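Local coordinates for fluorescence recovery protein (Synechocystis sp., PDB 4JDX), which accelerates the reversion of the photoactivated orange carotenoid protein to its inactive form and so increases fluorescence recovery after non-photochemical quenching, at residues Gln21-Leu26 with Phe82-Leu87; Gln32-Gly37 with His67-Lys72; Glu97-Phe100 with Lys105-Lys108. One frame throughout, in Å; residues are numbered along the deposited sequence.

From the N terminus, helix 17-47 supplies the first segment of contact 1 and then that of contact 2. The chain turns back through helix 53-70, and contact 2 closes an antiparallel helical hairpin at 67-72. Contact 1 closes later, when helix 80-89 meets 21-26, so its wider loop encloses the hairpin closure; the two centres lie about 13 Å apart. Contact 3 follows in series, a short local closure between the loop at 97-100 and helix 103-114. Its loop still reaches back to the first helix, with Leu26 CD2 lying 3.6 Å from Glu97 O. A salt bridge also joins Arg33 NH2 to Glu97 OE2 at 2.8 Å.

Contact 1 (Gln21-Leu26 with Phe82-Leu87); sequences QSAHAL and FVFAQL
In this all-helical fold the packing of helix 80-89 on helix 17-47 is carried, between 21-26 and 82-87, by Phe84, which reaches Ala23 and Leu26. The backbones stay well apart, with 9.1 Å between Ala23 CA and Phe84 CA, their nearest CA pair, so a small residue facing a large one fits the gap. The Phe84 ring is carried across with CG anti to its own carbonyl carbon (chi1 -83°), and although the bond to CB does not aim at helix 17-47, the far end of the ring comes close to it. Ala23 and Leu26 are three residues apart on the helix and therefore present methyls on neighbouring turns. No hydrogen bond crosses, and all three side chains are buried, which identifies the contact as apolar core packing. Phe27 meets the Phe84 ring with planes at about 50°, and Ile109 of helix 103-114 also touches Phe84, so a third helix shares this core. Leu26 CD2 approaches Phe84 CE1 at 3.8 Å, coming in obliquely. Ala23 CB instead sits at the ring's edge, close to the ring plane, 3.7 Å from Phe84 CZ.

Contact 2 (Gln32-Gly37 with His67-Lys72); sequences QRELDG and HEIDGK
The CA atoms of Glu34 and Ile69, the nearest pair across the two segments, are 8.5 Å apart, a separation bridged by side chains while the helical turn at 67-70 runs roughly antiparallel to 32-37. Glu34 reaches over with CG anti to the backbone N (chi1 -169°) and the chain continuing extended, which carries its carboxylate to the far helix. There it meets two different surfaces. The aliphatic flank is Ile69: its CG1 is 3.6 Å from Glu34 OE1, while its CD1 lies 3.9 Å from Glu34 CG, so the carboxylate and the methylene before it rest on one branch of the isoleucine. The polar side is Lys72, whose chain bends at chi3 (-88°) and brings NZ to Glu34 OE2 at 2.8 Å, a charged hydrogen bond that arrives from above the carboxylate plane, 37° out of it. These segments belong to the antiparallel helical hairpin of helices 17-47 and 53-70, and Lys72 gathers acids there. Its NZ also makes a weak bond of 3.2 Å to Glu68 OE2, and forms a salt bridge with Glu90 beyond the hairpin. Glu68 OE2 and Glu34 OE2 are 4.2 Å apart, a spacing of like charges that the shared ammonium probably makes tolerable. The other oxygen of Glu34, OE1, is hydrogen-bonded to Tyr73 OH, so both oxygens of this buried carboxylate have partners. Leu35 of the first helix also packs on Ile52 of the second subunit.

Contact 3 (Glu97-Phe100 with Lys105-Lys108); sequences ELTF and KQSK
The carbonyl oxygen of Leu98 is met by the side-chain amide of Gln106 as a whole rather than by one N-H of it. Leu98 O lies above the amide plane, almost over CD, 3.2 Å from Gln106 CD and 3.4 Å from Gln106 NE2; the angle at NE2 is too poor for a hydrogen bond. The donor is used instead on Leu101 O, in the loop just ahead of helix 103-114, and that bond probably helps to hold the amide's rotation. Thr99 CA lies over the same side of the plane, 3.5 Å from Gln106 NE2, so the backbone of Leu98 and Thr99 covers one side of the group. The Thr99 methyl CG2 adds an oblique contact at 4.0 Å to Gln106 OE1. Gln106 gets there because its CG is anti to the carbonyl carbon (chi1 -64°) and the next bond continues extended, sending the amide off the helix to the loop. Here helix 103-114 folds back beside the preceding 97-100, which has no regular helix or strand; Leu98 CA and Gln106 CA are only 6.4 Å apart. Leu98 itself also packs on Leu26 of helix 17-47, which places the loop between two helices. Lacking the amide, an alanine in place of Gln106 would probably leave Leu101 O without a mate and open a gap beside the Leu98-Thr99 backbone. With no hydrogen bond crossing between the two segments, the contact is one of close packing of a carbonyl and a CA against a flat amide, whose own hydrogen bond goes to Leu101 O.

Contact 1 (Gln21-Leu26 with Phe82-Leu87)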
ATOM      1  N   GLN A  21      28.113  -8.564  17.666  1.00 57.59           N
ATOM      2  CA  GLN A  21      28.334  -7.243  17.094  1.00 56.65           C
ATOM      3  C   GLN A  21      28.361  -7.295  15.568  1.00 52.07           C
ATOM      4  O   GLN A  21      27.767  -6.447  14.901  1.00 51.15           O
ATOM      5  CB  GLN A  21      29.640  -6.648  17.625  1.00 60.85           C
ATOM      6  CG  GLN A  21      29.951  -5.258  17.096  1.00 71.59           C
ATOM      7  CD  GLN A  21      31.166  -4.640  17.761  1.00 83.64           C
ATOM      8  OE1 GLN A  21      31.687  -5.171  18.743  1.00 82.95           O
ATOM      9  NE2 GLN A  21      31.626  -3.513  17.230  1.00 79.93           N
ATOM     10  N   SER A  22      29.044  -8.295  15.019  1.00 51.63           N
ATOM     11  CA  SER A  22      29.139  -8.446  13.571  1.00 53.67           C
ATOM     12  C   SER A  22      27.832  -8.968  12.979  1.00 49.55           C
ATOM     13  O   SER A  22      27.519  -8.706  11.817  1.00 46.80           O
ATOM     14  CB  SER A  22      30.294  -9.376  13.198  1.00 44.96           C
ATOM     15  OG  SER A  22      31.516  -8.667  13.161  1.00 56.46           O
ATOM     16  N   ALA A  23      27.071  -9.706  13.783  1.00 40.13           N
ATOM     17  CA  ALA A  23      25.769 -10.203  13.354  1.00 44.34           C
ATOM     18  C   ALA A  23      24.815  -9.029  13.167  1.00 44.08           C
ATOM     19  O   ALA A  23      24.062  -8.976  12.194  1.00 52.13           O
ATOM     20  CB  ALA A  23      25.213 -11.188  14.373  1.00 38.26           C
ATOM     21  N   HIS A  24      24.861  -8.087  14.104  1.00 40.43           N
ATOM     22  CA  HIS A  24      24.046  -6.878  14.028  1.00 48.06           C
ATOM     23  C   HIS A  24      24.376  -6.088  12.771  1.00 44.67           C
ATOM     24  O   HIS A  24      23.482  -5.597  12.079  1.00 51.40           O
ATOM     25  CB  HIS A  24      24.278  -5.999  15.259  1.00 42.22           C
ATOM     26  CG  HIS A  24      23.645  -6.526  16.507  1.00 50.82           C
ATOM     27  ND1 HIS A  24      24.069  -6.161  17.768  1.00 60.13           N
ATOM     28  CD2 HIS A  24      22.615  -7.384  16.693  1.00 54.96           C
ATOM     29  CE1 HIS A  24      23.331  -6.775  18.673  1.00 62.70           C
ATOM     30  NE2 HIS A  24      22.439  -7.523  18.047  1.00 54.65           N
ATOM     31  N   ALA A  25      25.668  -5.973  12.478  1.00 41.21           N
ATOM     32  CA  ALA A  25      26.126  -5.209  11.326  1.00 44.51           C
ATOM     33  C   ALA A  25      25.664  -5.887  10.043  1.00 42.41           C
ATOM     34  O   ALA A  25      25.378  -5.225   9.044  1.00 52.01           O
ATOM     35  CB  ALA A  25      27.643  -5.078  11.347  1.00 44.58           C
ATOM     36  N   LEU A  26      25.584  -7.211  10.081  1.00 40.16           N
ATOM     37  CA  LEU A  26      25.163  -7.981   8.919  1.00 52.04           C
ATOM     38  C   LEU A  26      23.647  -7.910   8.753  1.00 43.94           C
ATOM     39  O   LEU A  26      23.137  -7.908   7.633  1.00 46.10           O
ATOM     40  CB  LEU A  26      25.620  -9.436   9.042  1.00 44.29           C
ATOM     41  CG  LEU A  26      25.232 -10.332   7.867  1.00 40.10           C
ATOM     42  CD1 LEU A  26      25.643  -9.690   6.543  1.00 49.73           C
ATOM     43  CD2 LEU A  26      25.855 -11.713   8.025  1.00 45.28           C
ATOM     44  N   PHE A  82      17.799 -19.213  12.908  1.00 45.84           N
ATOM     45  CA  PHE A  82      16.787 -19.445  11.886  1.00 52.93           C
ATOM     46  C   PHE A  82      16.711 -18.246  10.951  1.00 47.26           C
ATOM     47  O   PHE A  82      16.537 -18.396   9.741  1.00 54.25           O
ATOM     48  CB  PHE A  82      15.418 -19.688  12.534  1.00 48.03           C
ATOM     49  CG  PHE A  82      15.373 -20.899  13.435  1.00 50.10           C
ATOM     50  CD1 PHE A  82      16.256 -21.949  13.258  1.00 44.53           C
ATOM     51  CD2 PHE A  82      14.443 -20.986  14.457  1.00 50.54           C
ATOM     52  CE1 PHE A  82      16.213 -23.058  14.082  1.00 44.44           C
ATOM     53  CE2 PHE A  82      14.398 -22.094  15.284  1.00 44.63           C
ATOM     54  CZ  PHE A  82      15.283 -23.130  15.095  1.00 44.49           C
ATOM     55  N   VAL A  83      16.859 -17.054  11.520  1.00 44.87           N
ATOM     56  CA  VAL A  83      16.774 -15.820  10.750  1.00 45.48           C
ATOM     57  C   VAL A  83      17.858 -15.786   9.681  1.00 40.53           C
ATOM     58  O   VAL A  83      17.577 -15.517   8.514  1.00 51.79           O
ATOM     59  CB  VAL A  83      16.918 -14.575  11.654  1.00 52.77           C
ATOM     60  CG1 VAL A  83      16.974 -13.298  10.816  1.00 44.40           C
ATOM     61  CG2 VAL A  83      15.780 -14.510  12.667  1.00 45.85           C
ATOM     62  N   PHE A  84      19.096 -16.059  10.079  1.00 42.48           N
ATOM     63  CA  PHE A  84      20.212 -16.062   9.138  1.00 49.25           C
ATOM     64  C   PHE A  84      19.975 -17.046   7.998  1.00 44.73           C
ATOM     65  O   PHE A  84      20.238 -16.738   6.836  1.00 48.77           O
ATOM     66  CB  PHE A  84      21.527 -16.382   9.851  1.00 50.87           C
ATOM     67  CG  PHE A  84      22.157 -15.189  10.515  1.00 49.60           C
ATOM     68  CD1 PHE A  84      22.519 -14.083   9.770  1.00 43.39           C
ATOM     69  CD2 PHE A  84      22.387 -15.174  11.879  1.00 53.07           C
ATOM     70  CE1 PHE A  84      23.093 -12.984  10.373  1.00 61.56           C
ATOM     71  CE2 PHE A  84      22.964 -14.074  12.485  1.00 47.69           C
ATOM     72  CZ  PHE A  84      23.317 -12.981  11.730  1.00 51.42           C
ATOM     73  N   ALA A  85      19.464 -18.225   8.337  1.00 54.13           N
ATOM     74  CA  ALA A  85      19.148 -19.241   7.343  1.00 55.10           C
ATOM     75  C   ALA A  85      18.168 -18.685   6.315  1.00 49.40           C
ATOM     76  O   ALA A  85      18.340 -18.873   5.109  1.00 48.13           O
ATOM     77  CB  ALA A  85      18.564 -20.472   8.018  1.00 55.22           C
ATOM     78  N   GLN A  86      17.142 -17.996   6.802  1.00 49.52           N
ATOM     79  CA  GLN A  86      16.135 -17.397   5.929  1.00 47.49           C
ATOM     80  C   GLN A  86      16.763 -16.336   5.028  1.00 49.24           C
ATOM     81  O   GLN A  86      16.529 -16.315   3.818  1.00 51.48           O
ATOM     82  CB  GLN A  86      15.016 -16.769   6.758  1.00 55.49           C
ATOM     83  CG  GLN A  86      13.832 -16.296   5.931  1.00 68.23           C
ATOM     84  CD  GLN A  86      13.074 -17.446   5.282  1.00 79.92           C
ATOM     85  OE1 GLN A  86      13.143 -18.586   5.741  1.00 74.18           O
ATOM     86  NE2 GLN A  86      12.348 -17.150   4.209  1.00 79.02           N
ATOM     87  N   LEU A  87      17.558 -15.457   5.629  1.00 47.17           N
ATOM     88  CA  LEU A  87      18.258 -14.408   4.894  1.00 52.14           C
ATOM     89  C   LEU A  87      19.141 -15.001   3.805  1.00 51.73           C
ATOM     90  O   LEU A  87      19.235 -14.460   2.702  1.00 51.23           O
ATOM     91  CB  LEU A  87      19.118 -13.580   5.848  1.00 43.75           C
ATOM     92  CG  LEU A  87      18.352 -12.791   6.911  1.00 55.60           C
ATOM     93  CD1 LEU A  87      19.319 -12.101   7.866  1.00 43.44           C
ATOM     94  CD2 LEU A  87      17.402 -11.785   6.256  1.00 51.17           C
TER

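Contact 2 (Gln32-Gly37 with His67-Lys72)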
ATOM      1  N   GLN A  32      19.127  -3.316   4.482  1.00 38.26           N
ATOM      2  CA  GLN A  32      19.277  -2.338   3.413  1.00 42.71           C
ATOM      3  C   GLN A  32      19.111  -3.001   2.051  1.00 47.07           C
ATOM      4  O   GLN A  32      18.541  -2.412   1.132  1.00 48.52           O
ATOM      5  CB  GLN A  32      20.637  -1.647   3.508  1.00 37.37           C
ATOM      6  CG  GLN A  32      20.771  -0.745   4.726  1.00 45.05           C
ATOM      7  CD  GLN A  32      19.833   0.446   4.673  1.00 52.07           C
ATOM      8  OE1 GLN A  32      19.510   0.943   3.597  1.00 53.99           O
ATOM      9  NE2 GLN A  32      19.387   0.908   5.836  1.00 50.39           N
ATOM     10  N   ARG A  33      19.600  -4.232   1.926  1.00 40.83           N
ATOM     11  CA  ARG A  33      19.479  -4.968   0.675  1.00 41.11           C
ATOM     12  C   ARG A  33      18.014  -5.264   0.376  1.00 43.23           C
ATOM     13  O   ARG A  33      17.594  -5.267  -0.782  1.00 47.66           O
ATOM     14  CB  ARG A  33      20.262  -6.281   0.737  1.00 37.73           C
ATOM     15  CG  ARG A  33      21.770  -6.122   0.812  1.00 40.76           C
ATOM     16  CD  ARG A  33      22.447  -7.405   0.383  1.00 46.98           C
ATOM     17  NE  ARG A  33      23.905  -7.298   0.350  1.00 60.81           N
ATOM     18  CZ  ARG A  33      24.743  -7.981   1.128  1.00 45.77           C
ATOM     19  NH1 ARG A  33      24.297  -8.844   2.031  1.00 57.33           N
ATOM     20  NH2 ARG A  33      26.046  -7.800   0.999  1.00 42.47           N
ATOM     21  N   GLU A  34      17.238  -5.516   1.424  1.00 37.44           N
ATOM     22  CA  GLU A  34      15.831  -5.845   1.259  1.00 44.35           C
ATOM     23  C   GLU A  34      15.033  -4.606   0.857  1.00 53.10           C
ATOM     24  O   GLU A  34      14.065  -4.702   0.102  1.00 54.66           O
ATOM     25  CB  GLU A  34      15.261  -6.449   2.542  1.00 37.01           C
ATOM     26  CG  GLU A  34      13.880  -7.043   2.353  1.00 49.83           C
ATOM     27  CD  GLU A  34      13.431  -7.887   3.527  1.00 53.95           C
ATOM     28  OE1 GLU A  34      13.942  -7.679   4.647  1.00 48.41           O
ATOM     29  OE2 GLU A  34      12.564  -8.764   3.324  1.00 56.02           O
ATOM     30  N   LEU A  35      15.440  -3.447   1.365  1.00 39.66           N
ATOM     31  CA  LEU A  35      14.815  -2.188   0.984  1.00 44.23           C
ATOM     32  C   LEU A  35      15.027  -1.928  -0.500  1.00 54.09           C
ATOM     33  O   LEU A  35      14.099  -1.552  -1.215  1.00 63.25           O
ATOM     34  CB  LEU A  35      15.398  -1.027   1.787  1.00 40.70           C
ATOM     35  CG  LEU A  35      15.184  -1.047   3.301  1.00 53.88           C
ATOM     36  CD1 LEU A  35      15.807   0.198   3.933  1.00 58.88           C
ATOM     37  CD2 LEU A  35      13.704  -1.164   3.653  1.00 46.79           C
ATOM     38  N   ASP A  36      16.258  -2.130  -0.956  1.00 47.19           N
ATOM     39  CA  ASP A  36      16.601  -1.903  -2.353  1.00 52.21           C
ATOM     40  C   ASP A  36      15.779  -2.801  -3.270  1.00 56.61           C
ATOM     41  O   ASP A  36      15.251  -2.349  -4.287  1.00 60.63           O
ATOM     42  CB  ASP A  36      18.096  -2.136  -2.579  1.00 45.60           C
ATOM     43  CG  ASP A  36      18.952  -1.027  -1.999  1.00 58.81           C
ATOM     44  OD1 ASP A  36      18.434   0.095  -1.823  1.00 70.73           O
ATOM     45  OD2 ASP A  36      20.143  -1.274  -1.723  1.00 70.52           O
ATOM     46  N   GLY A  37      15.661  -4.071  -2.902  1.00 50.75           N
ATOM     47  CA  GLY A  37      14.891  -5.015  -3.690  1.00 52.72           C
ATOM     48  C   GLY A  37      13.420  -4.647  -3.683  1.00 52.87           C
ATOM     49  O   GLY A  37      12.773  -4.608  -4.728  1.00 56.30           O
ATOM     50  N   HIS A  67       4.997  -5.650   6.988  1.00 51.06           N
ATOM     51  CA  HIS A  67       4.766  -6.296   8.274  1.00 63.79           C
ATOM     52  C   HIS A  67       5.805  -7.387   8.503  1.00 54.17           C
ATOM     53  O   HIS A  67       6.281  -7.583   9.620  1.00 51.56           O
ATOM     54  CB  HIS A  67       3.360  -6.897   8.336  1.00 54.39           C
ATOM     55  CG  HIS A  67       3.024  -7.502   9.665  1.00 77.51           C
ATOM     56  ND1 HIS A  67       2.752  -8.843   9.824  1.00 83.07           N
ATOM     57  CD2 HIS A  67       2.930  -6.949  10.897  1.00 85.08           C
ATOM     58  CE1 HIS A  67       2.496  -9.091  11.097  1.00 86.04           C
ATOM     59  NE2 HIS A  67       2.598  -7.958  11.769  1.00 89.31           N
ATOM     60  N   GLU A  68       6.140  -8.095   7.430  1.00 58.45           N
ATOM     61  CA  GLU A  68       7.170  -9.125   7.459  1.00 60.83           C
ATOM     62  C   GLU A  68       8.492  -8.531   7.927  1.00 54.75           C
ATOM     63  O   GLU A  68       9.133  -9.047   8.843  1.00 50.70           O
ATOM     64  CB  GLU A  68       7.344  -9.710   6.055  1.00 61.09           C
ATOM     65  CG  GLU A  68       8.463 -10.731   5.919  1.00 59.16           C
ATOM     66  CD  GLU A  68       8.719 -11.118   4.477  1.00 61.20           C
ATOM     67  OE1 GLU A  68       7.879 -10.788   3.616  1.00 66.83           O
ATOM     68  OE2 GLU A  68       9.762 -11.748   4.202  1.00 69.61           O
ATOM     69  N   ILE A  69       8.879  -7.434   7.289  1.00 59.82           N
ATOM     70  CA  ILE A  69      10.155  -6.778   7.558  1.00 61.93           C
ATOM     71  C   ILE A  69      10.231  -6.203   8.969  1.00 63.84           C
ATOM     72  O   ILE A  69      11.282  -6.248   9.608  1.00 67.79           O
ATOM     73  CB  ILE A  69      10.410  -5.651   6.537  1.00 59.99           C
ATOM     74  CG1 ILE A  69      10.713  -6.256   5.164  1.00 59.42           C
ATOM     75  CG2 ILE A  69      11.553  -4.746   6.999  1.00 58.13           C
ATOM     76  CD1 ILE A  69      10.861  -5.235   4.055  1.00 53.92           C
ATOM     77  N   ASP A  70       9.116  -5.667   9.452  1.00 61.97           N
ATOM     78  CA  ASP A  70       9.068  -5.069  10.781  1.00 62.59           C
ATOM     79  C   ASP A  70       9.556  -6.042  11.851  1.00 61.24           C
ATOM     80  O   ASP A  70      10.151  -5.630  12.848  1.00 61.85           O
ATOM     81  CB  ASP A  70       7.643  -4.616  11.114  1.00 74.05           C
ATOM     82  CG  ASP A  70       7.235  -3.359  10.365  1.00 75.08           C
ATOM     83  OD1 ASP A  70       8.126  -2.617   9.903  1.00 76.89           O
ATOM     84  OD2 ASP A  70       6.016  -3.112  10.248  1.00 79.53           O
ATOM     85  N   GLY A  71       9.314  -7.333  11.639  1.00 54.69           N
ATOM     86  CA  GLY A  71       9.638  -8.338  12.636  1.00 64.41           C
ATOM     87  C   GLY A  71      10.583  -9.423  12.149  1.00 66.45           C
ATOM     88  O   GLY A  71      10.770 -10.434  12.825  1.00 63.56           O
ATOM     89  N   LYS A  72      11.192  -9.215  10.985  1.00 53.06           N
ATOM     90  CA  LYS A  72      12.043 -10.237  10.378  1.00 63.67           C
ATOM     91  C   LYS A  72      13.424 -10.327  11.026  1.00 62.70           C
ATOM     92  O   LYS A  72      13.984 -11.414  11.157  1.00 54.83           O
ATOM     93  CB  LYS A  72      12.211  -9.981   8.877  1.00 59.60           C
ATOM     94  CG  LYS A  72      13.248 -10.883   8.225  1.00 60.81           C
ATOM     95  CD  LYS A  72      13.445 -10.556   6.758  1.00 61.02           C
ATOM     96  CE  LYS A  72      12.470 -11.317   5.883  1.00 65.27           C
ATOM     97  NZ  LYS A  72      12.876 -11.272   4.455  1.00 62.61           N
TER

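Contact 3 (Glu97-Phe100 with Lys105-Lys108)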
ATOM      1  N   GLU A  97      29.749 -14.167   4.121  1.00 50.78           N
ATOM      2  CA  GLU A  97      29.602 -13.115   5.123  1.00 50.78           C
ATOM      3  C   GLU A  97      29.348 -13.686   6.520  1.00 51.15           C
ATOM      4  O   GLU A  97      29.161 -12.934   7.479  1.00 38.89           O
ATOM      5  CB  GLU A  97      28.459 -12.177   4.724  1.00 41.81           C
ATOM      6  CG  GLU A  97      28.710 -11.429   3.424  1.00 39.21           C
ATOM      7  CD  GLU A  97      27.531 -10.585   2.983  1.00 47.76           C
ATOM      8  OE1 GLU A  97      26.377 -10.969   3.267  1.00 46.62           O
ATOM      9  OE2 GLU A  97      27.762  -9.533   2.351  1.00 53.80           O
ATOM     10  N   LEU A  98      29.355 -15.011   6.630  1.00 50.82           N
ATOM     11  CA  LEU A  98      29.086 -15.687   7.897  1.00 54.90           C
ATOM     12  C   LEU A  98      30.360 -16.190   8.571  1.00 46.42           C
ATOM     13  O   LEU A  98      30.302 -16.806   9.635  1.00 50.56           O
ATOM     14  CB  LEU A  98      28.150 -16.871   7.660  1.00 55.58           C
ATOM     15  CG  LEU A  98      26.772 -16.522   7.098  1.00 57.71           C
ATOM     16  CD1 LEU A  98      26.028 -17.788   6.691  1.00 60.81           C
ATOM     17  CD2 LEU A  98      25.978 -15.717   8.117  1.00 56.98           C
ATOM     18  N   THR A  99      31.508 -15.915   7.960  1.00 43.52           N
ATOM     19  CA  THR A  99      32.771 -16.502   8.395  1.00 47.56           C
ATOM     20  C   THR A  99      33.292 -15.932   9.716  1.00 45.63           C
ATOM     21  O   THR A  99      34.310 -16.393  10.232  1.00 53.01           O
ATOM     22  CB  THR A  99      33.861 -16.316   7.324  1.00 47.28           C
ATOM     23  OG1 THR A  99      34.101 -14.917   7.127  1.00 52.79           O
ATOM     24  CG2 THR A  99      33.440 -16.954   6.006  1.00 39.40           C
ATOM     25  N   PHE A 100      32.602 -14.934  10.262  1.00 48.86           N
ATOM     26  CA  PHE A 100      32.977 -14.381  11.560  1.00 48.62           C
ATOM     27  C   PHE A 100      32.375 -15.238  12.670  1.00 52.07           C
ATOM     28  O   PHE A 100      32.796 -15.166  13.826  1.00 49.89           O
ATOM     29  CB  PHE A 100      32.513 -12.926  11.693  1.00 39.60           C
ATOM     30  CG  PHE A 100      31.019 -12.769  11.768  1.00 40.78           C
ATOM     31  CD1 PHE A 100      30.364 -12.809  12.987  1.00 41.96           C
ATOM     32  CD2 PHE A 100      30.269 -12.583  10.622  1.00 42.71           C
ATOM     33  CE1 PHE A 100      28.993 -12.668  13.057  1.00 49.16           C
ATOM     34  CE2 PHE A 100      28.897 -12.442  10.690  1.00 50.65           C
ATOM     35  CZ  PHE A 100      28.260 -12.485  11.907  1.00 51.82           C
ATOM     36  N   LYS A 105      27.949 -22.914  13.878  1.00 52.30           N
ATOM     37  CA  LYS A 105      26.831 -22.041  13.529  1.00 51.79           C
ATOM     38  C   LYS A 105      26.693 -21.904  12.018  1.00 46.83           C
ATOM     39  O   LYS A 105      25.586 -21.948  11.483  1.00 50.22           O
ATOM     40  CB  LYS A 105      27.017 -20.662  14.158  1.00 59.26           C
ATOM     41  CG  LYS A 105      26.857 -20.657  15.663  1.00 62.57           C
ATOM     42  CD  LYS A 105      27.377 -19.375  16.279  1.00 58.20           C
ATOM     43  CE  LYS A 105      27.323 -19.446  17.791  1.00 61.42           C
ATOM     44  NZ  LYS A 105      28.272 -18.497  18.418  1.00 71.75           N
ATOM     45  N   GLN A 106      27.820 -21.735  11.336  1.00 41.00           N
ATOM     46  CA  GLN A 106      27.814 -21.597   9.885  1.00 48.78           C
ATOM     47  C   GLN A 106      27.213 -22.834   9.228  1.00 55.13           C
ATOM     48  O   GLN A 106      26.359 -22.729   8.348  1.00 64.25           O
ATOM     49  CB  GLN A 106      29.232 -21.371   9.359  1.00 41.43           C
ATOM     50  CG  GLN A 106      29.873 -20.081   9.830  1.00 51.95           C
ATOM     51  CD  GLN A 106      31.181 -19.788   9.121  1.00 51.97           C
ATOM     52  OE1 GLN A 106      31.239 -19.747   7.892  1.00 46.63           O
ATOM     53  NE2 GLN A 106      32.241 -19.580   9.893  1.00 49.13           N
ATOM     54  N   SER A 107      27.660 -24.005   9.671  1.00 44.10           N
ATOM     55  CA  SER A 107      27.208 -25.265   9.097  1.00 63.21           C
ATOM     56  C   SER A 107      25.707 -25.441   9.283  1.00 48.27           C
ATOM     57  O   SER A 107      24.997 -25.830   8.355  1.00 50.04           O
ATOM     58  CB  SER A 107      27.952 -26.437   9.740  1.00 58.71           C
ATOM     59  OG  SER A 107      29.327 -26.406   9.404  1.00 76.21           O
ATOM     60  N   LYS A 108      25.232 -25.152  10.489  1.00 47.75           N
ATOM     61  CA  LYS A 108      23.821 -25.306  10.817  1.00 57.78           C
ATOM     62  C   LYS A 108      22.975 -24.392   9.934  1.00 56.25           C
ATOM     63  O   LYS A 108      21.951 -24.807   9.389  1.00 56.41           O
ATOM     64  CB  LYS A 108      23.587 -24.982  12.294  1.00 54.77           C
ATOM     65  CG  LYS A 108      22.152 -25.169  12.758  1.00 63.15           C
ATOM     66  CD  LYS A 108      21.719 -26.624  12.675  1.00 75.49           C
ATOM     67  CE  LYS A 108      20.354 -26.831  13.313  1.00 82.94           C
ATOM     68  NZ  LYS A 108      19.828 -28.210  13.102  1.00 89.25           N
TER